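Local coordinates for putative OmpA family lipoprotein (PDB 5LKW) that binds diaminopimelic acid of peptidoglycan and, as the outer-membrane member of the Tol-Pal system, probably helps the outer membrane invaginate during cell division and keep its integrity, at residues G104-E107 with A108-A111; Q32-M35 with Q36-Q40; G84-D87 with S88-E91. One frame throughout, in Å; residues are numbered along the deposited sequence.

Contact 1: G104-E107 with A108-A111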
loop_
_atom_site.group_PDB
_atom_site.type_symbol
_atom_site.label_atom_id
_atom_site.label_comp_id
_atom_site.label_asym_id
_atom_site.label_seq_id
_atom_site.Cartn_x
_atom_site.Cartn_y
_atom_site.Cartn_z
ATOM N N GLY A 104 -0.612 -17.673 9.849
ATOM C CA GLY A 104 0.525 -18.571 10.043
ATOM C C GLY A 104 1.903 -17.961 10.379
ATOM O O GLY A 104 2.116 -16.760 10.317
ATOM N N HIS A 105 2.840 -18.843 10.722
ATOM C CA HIS A 105 4.083 -18.420 11.322
ATOM C C HIS A 105 5.141 -19.088 10.473
ATOM O O HIS A 105 5.832 -20.034 10.862
ATOM C CB HIS A 105 4.077 -18.744 12.834
ATOM C CG HIS A 105 2.837 -18.260 13.558
ATOM N ND1 HIS A 105 2.559 -16.923 13.762
ATOM C CD2 HIS A 105 1.779 -18.940 14.085
ATOM C CE1 HIS A 105 1.411 -16.798 14.408
ATOM N NE2 HIS A 105 0.910 -18.003 14.616
ATOM N N ASP A 106 5.225 -18.593 9.240
ATOM C CA ASP A 106 6.131 -19.142 8.276
ATOM C C ASP A 106 6.384 -18.130 7.133
ATOM O O ASP A 106 5.732 -17.080 7.074
ATOM C CB ASP A 106 5.597 -20.469 7.754
ATOM C CG ASP A 106 4.178 -20.353 7.141
ATOM O OD1 ASP A 106 3.754 -19.273 6.726
ATOM O OD2 ASP A 106 3.460 -21.372 7.055
ATOM N N GLU A 107 7.292 -18.483 6.218
ATOM C CA GLU A 107 7.713 -17.554 5.146
ATOM C C GLU A 107 6.537 -17.091 4.312
ATOM O O GLU A 107 6.463 -15.949 3.934
ATOM C CB GLU A 107 8.817 -18.151 4.250
ATOM C CG GLU A 107 10.236 -18.360 4.955
ATOM C CD GLU A 107 11.158 -17.090 4.987
ATOM O OE1 GLU A 107 10.677 -15.924 4.872
ATOM O OE2 GLU A 107 12.402 -17.286 5.094
ATOM N N ALA A 108 5.622 -18.000 4.030
ATOM C CA ALA A 108 4.456 -17.702 3.185
ATOM C C ALA A 108 3.620 -16.657 3.833
ATOM O O ALA A 108 3.313 -15.638 3.167
ATOM C CB ALA A 108 3.621 -18.980 2.960
ATOM N N SER A 109 3.192 -16.890 5.109
ATOM C CA SER A 109 2.320 -15.904 5.800
ATOM C C SER A 109 3.024 -14.583 5.997
ATOM O O SER A 109 2.445 -13.563 5.747
ATOM C CB SER A 109 1.751 -16.439 7.128
ATOM O OG SER A 109 1.346 -17.780 6.851
ATOM N N TRP A 110 4.283 -14.618 6.410
ATOM C CA TRP A 110 4.992 -13.372 6.623
ATOM C C TRP A 110 5.029 -12.506 5.356
ATOM O O TRP A 110 4.887 -11.278 5.446
ATOM C CB TRP A 110 6.410 -13.631 7.082
ATOM C CG TRP A 110 6.452 -14.325 8.472
ATOM C CD1 TRP A 110 5.499 -14.275 9.440
ATOM C CD2 TRP A 110 7.490 -15.190 8.985
ATOM N NE1 TRP A 110 5.887 -15.000 10.543
ATOM C CE2 TRP A 110 7.094 -15.589 10.294
ATOM C CE3 TRP A 110 8.722 -15.640 8.478
ATOM C CZ2 TRP A 110 7.864 -16.476 11.097
ATOM C CZ3 TRP A 110 9.503 -16.511 9.285
ATOM C CH2 TRP A 110 9.078 -16.888 10.590
ATOM N N ALA A 111 5.286 -13.150 4.209
ATOM C CA ALA A 111 5.445 -12.423 2.944
ATOM C C ALA A 111 4.147 -11.744 2.542
ATOM O O ALA A 111 4.155 -10.633 1.966
ATOM C CB ALA A 111 5.982 -13.356 1.815
#

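Contact 2: Q32-M35 with Q36-Q40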
loop_
_atom_site.group_PDB
_atom_site.type_symbol
_atom_site.label_atom_id
_atom_site.label_comp_id
_atom_site.label_asym_id
_atom_site.label_seq_id
_atom_site.Cartn_x
_atom_site.Cartn_y
_atom_site.Cartn_z
ATOM N N GLN A 32 5.855 0.065 -10.975
ATOM C CA GLN A 32 5.641 1.368 -11.668
ATOM C C GLN A 32 4.300 1.437 -12.434
ATOM O O GLN A 32 3.543 2.404 -12.286
ATOM C CB GLN A 32 6.784 1.683 -12.636
ATOM C CG GLN A 32 8.189 1.882 -12.058
ATOM C CD GLN A 32 9.304 1.640 -13.163
ATOM O OE1 GLN A 32 9.079 0.897 -14.137
ATOM N NE2 GLN A 32 10.478 2.296 -13.010
ATOM N N PRO A 33 3.990 0.425 -13.272
ATOM C CA PRO A 33 2.714 0.554 -14.006
ATOM C C PRO A 33 1.451 0.561 -13.129
ATOM O O PRO A 33 0.491 1.303 -13.417
ATOM C CB PRO A 33 2.728 -0.651 -14.971
ATOM C CG PRO A 33 4.167 -1.053 -15.068
ATOM C CD PRO A 33 4.773 -0.740 -13.724
ATOM N N LEU A 34 1.460 -0.224 -12.047
ATOM C CA LEU A 34 0.370 -0.168 -11.071
ATOM C C LEU A 34 0.225 1.218 -10.396
ATOM O O LEU A 34 -0.897 1.743 -10.270
ATOM C CB LEU A 34 0.520 -1.303 -10.047
ATOM C CG LEU A 34 -0.549 -1.476 -8.961
ATOM C CD1 LEU A 34 -1.929 -1.754 -9.617
ATOM C CD2 LEU A 34 -0.111 -2.614 -8.009
ATOM N N MET A 35 1.348 1.823 -10.009
ATOM C CA MET A 35 1.348 3.178 -9.433
ATOM C C MET A 35 0.768 4.195 -10.465
ATOM O O MET A 35 0.027 5.130 -10.107
ATOM C CB MET A 35 2.780 3.621 -9.042
ATOM C CG MET A 35 3.505 2.900 -7.819
ATOM S SD MET A 35 2.578 2.997 -6.288
ATOM C CE MET A 35 1.362 1.673 -6.543
ATOM N N GLN A 36 1.129 3.994 -11.733
ATOM C CA GLN A 36 0.702 4.844 -12.840
ATOM C C GLN A 36 -0.788 4.722 -13.076
ATOM O O GLN A 36 -1.491 5.732 -13.251
ATOM C CB GLN A 36 1.516 4.497 -14.091
ATOM C CG GLN A 36 2.996 4.690 -13.778
ATOM C CD GLN A 36 3.924 4.717 -14.963
ATOM O OE1 GLN A 36 4.416 3.658 -15.400
ATOM N NE2 GLN A 36 4.246 5.936 -15.450
ATOM N N GLN A 37 -1.279 3.483 -13.050
ATOM C CA GLN A 37 -2.695 3.276 -13.168
ATOM C C GLN A 37 -3.454 3.972 -12.055
ATOM O O GLN A 37 -4.366 4.783 -12.324
ATOM C CB GLN A 37 -3.032 1.792 -13.248
ATOM C CG GLN A 37 -3.180 1.308 -14.683
ATOM C CD GLN A 37 -2.380 0.049 -14.982
ATOM O OE1 GLN A 37 -1.632 -0.457 -14.134
ATOM N NE2 GLN A 37 -2.526 -0.464 -16.208
ATOM N N HIS A 38 -3.088 3.674 -10.815
ATOM C CA HIS A 38 -3.758 4.347 -9.702
ATOM C C HIS A 38 -3.651 5.868 -9.727
ATOM O O HIS A 38 -4.659 6.533 -9.503
ATOM C CB HIS A 38 -3.410 3.733 -8.349
ATOM C CG HIS A 38 -4.123 2.436 -8.108
ATOM N ND1 HIS A 38 -3.595 1.214 -8.480
ATOM C CD2 HIS A 38 -5.353 2.177 -7.599
ATOM C CE1 HIS A 38 -4.451 0.257 -8.168
ATOM N NE2 HIS A 38 -5.530 0.815 -7.646
ATOM N N ALA A 39 -2.443 6.380 -10.013
ATOM C CA ALA A 39 -2.186 7.820 -10.137
ATOM C C ALA A 39 -3.117 8.480 -11.172
ATOM O O ALA A 39 -3.680 9.540 -10.905
ATOM C CB ALA A 39 -0.733 8.096 -10.489
ATOM N N GLN A 40 -3.258 7.843 -12.331
ATOM C CA GLN A 40 -4.107 8.356 -13.401
ATOM C C GLN A 40 -5.559 8.425 -12.921
ATOM O O GLN A 40 -6.216 9.460 -13.069
ATOM C CB GLN A 40 -3.975 7.485 -14.666
ATOM C CG GLN A 40 -4.526 8.071 -15.969
ATOM C CD GLN A 40 -4.174 9.540 -16.179
ATOM O OE1 GLN A 40 -3.007 9.942 -16.084
ATOM N NE2 GLN A 40 -5.187 10.344 -16.490
#

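Contact 3: G84-D87 with S88-E91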
loop_
_atom_site.group_PDB
_atom_site.type_symbol
_atom_site.label_atom_id
_atom_site.label_comp_id
_atom_site.label_asym_id
_atom_site.label_seq_id
_atom_site.Cartn_x
_atom_site.Cartn_y
_atom_site.Cartn_z
ATOM N N GLY A 84 2.220 12.935 -9.646
ATOM C CA GLY A 84 1.307 14.108 -9.670
ATOM C C GLY A 84 -0.032 14.020 -8.968
ATOM O O GLY A 84 -0.898 14.895 -9.181
ATOM N N VAL A 85 -0.244 12.984 -8.143
ATOM C CA VAL A 85 -1.448 12.935 -7.316
ATOM C C VAL A 85 -1.331 14.000 -6.223
ATOM O O VAL A 85 -0.267 14.192 -5.670
ATOM C CB VAL A 85 -1.690 11.514 -6.654
ATOM C CG1 VAL A 85 -2.904 11.554 -5.767
ATOM C CG2 VAL A 85 -1.856 10.430 -7.711
ATOM N N ASN A 86 -2.427 14.709 -5.935
ATOM C CA ASN A 86 -2.467 15.657 -4.805
ATOM C C ASN A 86 -2.372 14.949 -3.490
ATOM O O ASN A 86 -3.130 14.014 -3.246
ATOM C CB ASN A 86 -3.817 16.380 -4.739
ATOM C CG ASN A 86 -4.098 17.191 -5.959
ATOM O OD1 ASN A 86 -3.509 18.249 -6.144
ATOM N ND2 ASN A 86 -5.015 16.710 -6.806
ATOM N N ASP A 87 -1.515 15.461 -2.614
ATOM C CA ASP A 87 -1.427 15.005 -1.227
ATOM C C ASP A 87 -2.776 14.935 -0.551
ATOM O O ASP A 87 -2.975 14.068 0.319
ATOM C CB ASP A 87 -0.553 15.943 -0.405
ATOM C CG ASP A 87 0.789 16.208 -1.060
ATOM O OD1 ASP A 87 1.270 15.321 -1.831
ATOM O OD2 ASP A 87 1.348 17.316 -0.817
ATOM N N SER A 88 -3.681 15.874 -0.901
ATOM C CA SER A 88 -5.019 15.913 -0.305
ATOM C C SER A 88 -5.875 14.682 -0.645
ATOM O O SER A 88 -6.893 14.448 -0.005
ATOM C CB SER A 88 -5.793 17.168 -0.741
ATOM O OG SER A 88 -6.234 17.001 -2.082
ATOM N N GLN A 89 -5.502 13.892 -1.648
ATOM C CA GLN A 89 -6.309 12.699 -1.896
ATOM C C GLN A 89 -5.709 11.424 -1.288
ATOM O O GLN A 89 -6.232 10.331 -1.512
ATOM C CB GLN A 89 -6.603 12.512 -3.371
ATOM C CG GLN A 89 -7.405 13.629 -4.032
ATOM C CD GLN A 89 -7.386 13.476 -5.548
ATOM O OE1 GLN A 89 -6.648 14.171 -6.238
ATOM N NE2 GLN A 89 -8.129 12.501 -6.059
ATOM N N MET A 90 -4.621 11.577 -0.521
ATOM C CA MET A 90 -3.830 10.436 -0.054
ATOM C C MET A 90 -3.547 10.592 1.413
ATOM O O MET A 90 -3.137 11.672 1.860
ATOM C CB MET A 90 -2.497 10.392 -0.810
ATOM C CG MET A 90 -2.668 9.970 -2.262
ATOM S SD MET A 90 -1.106 9.724 -3.058
ATOM C CE MET A 90 -0.375 11.399 -2.844
ATOM N N GLU A 91 -3.737 9.511 2.158
ATOM C CA GLU A 91 -3.351 9.495 3.566
ATOM C C GLU A 91 -2.527 8.214 3.827
ATOM O O GLU A 91 -3.005 7.118 3.514
ATOM C CB GLU A 91 -4.590 9.562 4.458
ATOM C CG GLU A 91 -4.246 9.782 5.959
ATOM C CD GLU A 91 -5.507 9.751 6.826
ATOM O OE1 GLU A 91 -6.600 9.815 6.231
ATOM O OE2 GLU A 91 -5.421 9.654 8.063
#

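Contact 1: G104-E107 with A108-A111
D106 and W110 meet where a loop runs into helix 107-113, and the first helical backbone bonds run from W110 N to D106 O (2.9 Å) and from A111 N to E107 O (3.0 Å). D106 is the N-cap. Its OD1 takes two bonds from S109, one from N at 2.9 Å and one from OG at 2.8 Å. The backbone N-H arrives almost straight, with an angle of 170° at the hydrogen. The hydroxyl comes on the syn side, somewhat out of the carboxylate plane. The D106 carboxylate can fold back over the first turn because CG sits between the backbone N and the carbonyl carbon (chi1 57°). Two bonds on one oxygen restrain the rotation of the carboxylate. A negative charge at this end of the helix would probably be stabilised by the helix dipole. S109 is buried. Its CB packs on the G104 carbonyl, 3.2 Å from O, and its OG rests near G104 CA. The W110 ring lies under the incoming backbone. D106 O sits over one face, 3.2 Å from W110 CG, and H105 C approaches obliquely near W110 CZ2. The indole NE1 bonds to E58, which also holds H105 ND1, so one carboxylate pins ring and loop together. E107 OE1 comes no nearer than 4.1 Å to W110 CE3. W110 also touches D57 and R59, residues of the diaminopimelic acid pocket, and its side chain is about 7 Å from that ligand. This is an aspartate N-cap starting a short surface helix beside the peptidoglycan-binding pocket of an OmpA-like domain.

Contact 2: Q32-M35 with Q36-Q40
L34 O takes two bonds from H38 in this turn of helix 32-44. H38 N reaches L34 O at 3.0 Å, the regular helical bond, and H38 ND1 comes at 3.3 Å from the other face of the carbonyl plane. L34 O lies close to the imidazole plane, at the ring edge. With CG beside the backbone N (chi1 -76°), the ring leans toward the preceding turn, where ND1 meets L34 O. Further helical bonds join Q37 N to P33 O (2.8 Å) and A39 N to M35 O (2.8 Å).

The apolar part is smaller. L34 CD1 packs 3.5 Å from H38 CE1, the leucine and imidazole running alongside each other from the same flank of the helix. M35 is bent at chi2 and chi3 and turns to helix 62-82, where it meets V76, A79 and M80. H38 also touches M80.

H38 NE2 has a weak bond to L13 O. With ND1 donating to L34 O, a hydrogen on each ring nitrogen would suggest a positively charged imidazole, though both bonds are long or weak.

Contact 3: G84-D87 with S88-E91
Buried V85 and M90 form the close-packed side of this turn, which leads from helix 62-82 into strand 90-96. V85 CG1 lies 3.7 Å from M90 SD. The valine branch reaches the thioether because CG1 is anti to the backbone N (chi1 177°). M90 bends at chi3, bringing CE within 3.8 Å of N86 O.

The other side is polar, with N86, D87 and S88 exposed, while Q89 is buried. N86 ND2 donates to Q89 OE1 at 3.1 Å, nearly straight at 172°. The donor lies in the carbonyl plane of Q89, and the two amides are turned 36° apart. Q89 NE2 bonds to R48 O and L42 O, so this glutamine links N86 to helix 32-44 and the loop before strand 50-55. Two i to i-3 bonds, Q89 N to N86 O (2.9 Å) and M90 N to D87 O (3.1 Å), make a short 3-10 turn.

G84 ends helix 62-82 as the C-prime residue of a Schellman motif. Beyond it V85 packs on A39 and L42 of helix 32-44 and on M80, while M90 lies against R77, M80 and V50. E91 pairs by backbone bonds with V50 and I52 of strand 50-55.

From the N terminus, contact 2 comes first, on helix 32-44. Contact 3 follows beyond helix 62-82, at the turn into edge strand 90-96. Contact 1 comes last, where the loop after that strand enters helix 107-113, ahead of strand 115-120. All three are local and in series; none nests within or crosses another. Contacts 2 and 3 touch, A39 CA meeting V85 CG2 at 3.6 Å, and join helix 32-44 to the loop that follows helix 62-82. Contact 1 lies on the opposite side of the chain's centre, beside the ligand pocket, its centre about 28 Å from that of contact 2 and about 32 Å from that of contact 3.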